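Local coordinates for protein U4/U6 snRNA-associated-splicing factor PRP24 (PDB 4N0T) that binds U6 snRNA and acts as a spliceosome recycling factor linked to the annealing of U6 with U4 snRNA, at residues N23-Y26 with K27-H31; E192-L195 with R196-F199. All coordinates share one frame; numbering follows the deposited sequence.

Overall arrangement
Both contacts are local, each made within one short run of chain, and both involve the first helix of an RNA recognition motif. Most of contact 1 (23-31) lies on helix 22-29 of RRM 1, and contact 2 (192-199) forms helix 192-199 of RRM 3. They sit on opposite sides of the chain's centre and do not touch. Their centres are about 67 Å apart, and their nearest atoms about 55 Å. In each, an acidic or amide side chain meets a basic one four residues on, while a buried aliphatic residue and a phenylalanine face the sheet. The bound RNA stays about 16 Å from the nearest atom of contact 1 and about 10 Å from that of contact 2.

Contact 1: residues N23-Y26 with K27-H31; sequences NKVY and KYFKH
K27 reaches back one helical turn to N23, and its ammonium group meets the asparagine amide. K27 NZ donates to N23 OD1 at 3.0 Å. The nitrogen lies in the plane of the amide, on a lone pair of OD1, with a C=O...N angle of 120°. A bend at the last torsion of the lysine (chi4 62°) turns NZ toward the amide. N23 CG is anti to the backbone N (chi1 171°), beside the carbonyl carbon, which points the amide toward the next turn. The backbone follows the same step, with K27 N bonded to N23 O. Y26 is the second main residue. Its carbonyl oxygen takes two weak bonds, from F29 N and from K30 N. The K30 side chain runs past this oxygen, with K30 CB 3.1 Å and K30 CG 3.4 Å from Y26 O, and CD a little farther off. The Y26 side chain itself touches I35 and V38 of strand 35-42. This helix, 22-29, is the first of the RRM 1 fold and packs on the antiparallel sheet. V25 and F29 are buried on the sheet side. There V25 CG1 touches F29 CD2 at 4.0 Å, and both side chains rest on I53 of strand 49-55. V25 O lies at the edge of the F29 ring, in its plane, and accepts the backbone N-H of F29.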
# COMPACT_ATOMS: atom_id res chain seq x y z
N ASN A 23 -8.83 -27.74 -5.56
CA ASN A 23 -9.39 -28.35 -6.77
C ASN A 23 -10.70 -29.09 -6.51
O ASN A 23 -11.67 -28.94 -7.26
CB ASN A 23 -8.38 -29.30 -7.40
CG ASN A 23 -8.98 -30.12 -8.53
OD1 ASN A 23 -9.65 -29.59 -9.42
ND2 ASN A 23 -8.75 -31.43 -8.50
N LYS A 24 -10.73 -29.88 -5.44
CA LYS A 24 -11.93 -30.66 -5.11
C LYS A 24 -13.06 -29.73 -4.69
O LYS A 24 -14.23 -30.02 -4.94
CB LYS A 24 -11.63 -31.65 -3.99
CG LYS A 24 -10.66 -32.75 -4.39
CD LYS A 24 -10.51 -33.77 -3.27
CE LYS A 24 -9.50 -34.84 -3.63
NZ LYS A 24 -9.22 -35.71 -2.45
N VAL A 25 -12.70 -28.62 -4.06
CA VAL A 25 -13.70 -27.62 -3.69
C VAL A 25 -14.35 -27.03 -4.93
O VAL A 25 -15.58 -26.94 -5.00
CB VAL A 25 -13.08 -26.52 -2.79
CG1 VAL A 25 -14.06 -25.38 -2.59
CG2 VAL A 25 -12.68 -27.13 -1.45
N TYR A 26 -13.54 -26.66 -5.92
CA TYR A 26 -14.04 -26.19 -7.22
C TYR A 26 -15.03 -27.17 -7.84
O TYR A 26 -16.16 -26.80 -8.15
CB TYR A 26 -12.88 -26.02 -8.21
CG TYR A 26 -12.38 -24.60 -8.33
CD1 TYR A 26 -13.07 -23.66 -9.08
CD2 TYR A 26 -11.20 -24.22 -7.71
CE1 TYR A 26 -12.61 -22.36 -9.19
CE2 TYR A 26 -10.73 -22.93 -7.81
CZ TYR A 26 -11.43 -22.00 -8.55
OH TYR A 26 -10.96 -20.71 -8.65
N LYS A 27 -14.59 -28.41 -8.02
CA LYS A 27 -15.43 -29.43 -8.64
C LYS A 27 -16.74 -29.63 -7.90
O LYS A 27 -17.79 -29.84 -8.53
CB LYS A 27 -14.68 -30.76 -8.75
CG LYS A 27 -13.72 -30.83 -9.94
CD LYS A 27 -13.01 -32.18 -10.04
CE LYS A 27 -12.22 -32.31 -11.34
NZ LYS A 27 -11.14 -31.29 -11.43
N TYR A 28 -16.70 -29.56 -6.58
CA TYR A 28 -17.92 -29.74 -5.79
C TYR A 28 -18.90 -28.58 -6.00
O TYR A 28 -20.12 -28.80 -6.04
CB TYR A 28 -17.61 -29.90 -4.29
CG TYR A 28 -18.84 -30.26 -3.48
CD1 TYR A 28 -19.25 -31.58 -3.36
CD2 TYR A 28 -19.61 -29.28 -2.86
CE1 TYR A 28 -20.38 -31.92 -2.63
CE2 TYR A 28 -20.74 -29.61 -2.13
CZ TYR A 28 -21.12 -30.94 -2.03
OH TYR A 28 -22.24 -31.27 -1.31
N PHE A 29 -18.39 -27.37 -6.14
CA PHE A 29 -19.25 -26.18 -6.17
C PHE A 29 -19.39 -25.51 -7.54
O PHE A 29 -20.18 -24.57 -7.68
CB PHE A 29 -18.74 -25.13 -5.16
CG PHE A 29 -19.01 -25.47 -3.72
CD1 PHE A 29 -20.25 -25.19 -3.15
CD2 PHE A 29 -18.03 -26.05 -2.94
CE1 PHE A 29 -20.49 -25.50 -1.82
CE2 PHE A 29 -18.27 -26.35 -1.61
CZ PHE A 29 -19.50 -26.08 -1.05
N LYS A 30 -18.64 -25.95 -8.54
CA LYS A 30 -18.64 -25.19 -9.79
C LYS A 30 -19.97 -25.25 -10.56
O LYS A 30 -20.22 -24.38 -11.39
CB LYS A 30 -17.42 -25.51 -10.68
CG LYS A 30 -17.38 -26.89 -11.33
CD LYS A 30 -16.02 -27.05 -12.04
CE LYS A 30 -16.06 -28.07 -13.17
NZ LYS A 30 -16.10 -29.46 -12.68
N HIS A 31 -20.81 -26.23 -10.26
CA HIS A 31 -22.17 -26.26 -10.80
C HIS A 31 -23.07 -25.18 -10.18
O HIS A 31 -24.11 -24.84 -10.75
CB HIS A 31 -22.82 -27.64 -10.63
CG HIS A 31 -22.28 -28.70 -11.55
ND1 HIS A 31 -21.08 -28.57 -12.22
CD2 HIS A 31 -22.78 -29.91 -11.90
CE1 HIS A 31 -20.87 -29.66 -12.94
NE2 HIS A 31 -21.88 -30.48 -12.77

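Contact 2: residues E192-L195 with R196-F199; sequences ENLL and RESF
R196 lays its side chain alongside E192, one helical turn earlier, and the two point the same way. The guanidinium grips OE2 side-on in a salt bridge. R196 NE is 3.1 Å from E192 OE2, and R196 NH2 is 3.2 Å from the same oxygen. NE uses the anti lone pair of OE2, while NH2 approaches out of the carboxylate plane. OE2 itself lies in the guanidinium plane, although the two flat groups are turned 36° apart. R196 CG lies beside the backbone N (chi1 -73°), which directs the chain toward the preceding turn, and the extended run to NE then reaches OE2. An alanine here removes both donors, and the E192 carboxylate would probably be left without its charged mate and freer to turn. Elsewhere on the helix, L194 O accepts two bonds from S198. S198 OG and S198 N come from opposite faces of the carbonyl plane, each 2.9 Å from L194 O. S198 OG, anti to its own carbonyl carbon (chi1 -61°), also lies 3.6 Å from L194 CD2. L195 and F199 are buried. L195 CD2 only loosely meets F199 CE1, at 4.4 Å, and both side chains press on M226 of strand 222-228. The E192-R196 pair lies beside strand 205-209, where both touch I208. A first helix with its apolar side on the sheet is characteristic of the βαββαβ RNA recognition motif, in this case RRM 3.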
# COMPACT_ATOMS: atom_id res chain seq x y z
N GLU A 192 4.16 33.90 10.11
CA GLU A 192 2.82 33.34 10.24
C GLU A 192 1.76 34.42 10.42
O GLU A 192 0.67 34.33 9.84
CB GLU A 192 2.77 32.34 11.38
CG GLU A 192 1.42 31.70 11.53
CD GLU A 192 1.43 30.54 12.47
OE1 GLU A 192 2.52 29.96 12.69
OE2 GLU A 192 0.34 30.20 12.98
N ASN A 193 2.08 35.44 11.22
CA ASN A 193 1.14 36.53 11.46
C ASN A 193 0.79 37.25 10.17
O ASN A 193 -0.37 37.53 9.91
CB ASN A 193 1.69 37.52 12.49
CG ASN A 193 1.83 36.91 13.87
OD1 ASN A 193 1.22 35.88 14.17
ND2 ASN A 193 2.63 37.56 14.72
N LEU A 194 1.81 37.55 9.37
CA LEU A 194 1.61 38.24 8.10
C LEU A 194 0.79 37.39 7.13
O LEU A 194 -0.13 37.90 6.48
CB LEU A 194 2.96 38.63 7.48
CG LEU A 194 3.04 39.39 6.15
CD1 LEU A 194 3.15 38.46 4.97
CD2 LEU A 194 1.86 40.34 5.95
N LEU A 195 1.11 36.10 7.06
CA LEU A 195 0.38 35.19 6.18
C LEU A 195 -1.09 35.07 6.60
O LEU A 195 -1.99 35.13 5.76
CB LEU A 195 1.04 33.80 6.16
CG LEU A 195 2.44 33.86 5.54
CD1 LEU A 195 3.14 32.51 5.62
CD2 LEU A 195 2.35 34.33 4.08
N ARG A 196 -1.32 34.94 7.91
CA ARG A 196 -2.69 34.92 8.43
C ARG A 196 -3.44 36.20 8.05
O ARG A 196 -4.57 36.13 7.56
CB ARG A 196 -2.71 34.76 9.95
CG ARG A 196 -2.35 33.37 10.41
CD ARG A 196 -2.50 33.15 11.92
NE ARG A 196 -2.21 31.76 12.28
CZ ARG A 196 -3.12 30.79 12.26
NH1 ARG A 196 -4.37 31.06 11.90
NH2 ARG A 196 -2.78 29.55 12.60
N GLU A 197 -2.81 37.35 8.29
CA GLU A 197 -3.44 38.63 7.97
C GLU A 197 -3.78 38.74 6.49
O GLU A 197 -4.80 39.32 6.12
CB GLU A 197 -2.53 39.80 8.37
CG GLU A 197 -2.33 39.96 9.87
CD GLU A 197 -1.16 40.88 10.20
OE1 GLU A 197 -0.87 41.06 11.40
OE2 GLU A 197 -0.53 41.41 9.25
N SER A 198 -2.93 38.17 5.64
CA SER A 198 -3.09 38.34 4.20
C SER A 198 -4.12 37.39 3.60
O SER A 198 -4.68 37.66 2.54
CB SER A 198 -1.75 38.18 3.49
OG SER A 198 -0.83 39.17 3.92
N PHE A 199 -4.34 36.26 4.27
CA PHE A 199 -5.21 35.22 3.71
C PHE A 199 -6.51 34.94 4.48
O PHE A 199 -7.40 34.31 3.92
CB PHE A 199 -4.44 33.90 3.57
CG PHE A 199 -3.47 33.87 2.41
CD1 PHE A 199 -2.17 34.34 2.55
CD2 PHE A 199 -3.86 33.35 1.18
CE1 PHE A 199 -1.27 34.30 1.50
CE2 PHE A 199 -2.96 33.30 0.11
CZ PHE A 199 -1.67 33.78 0.27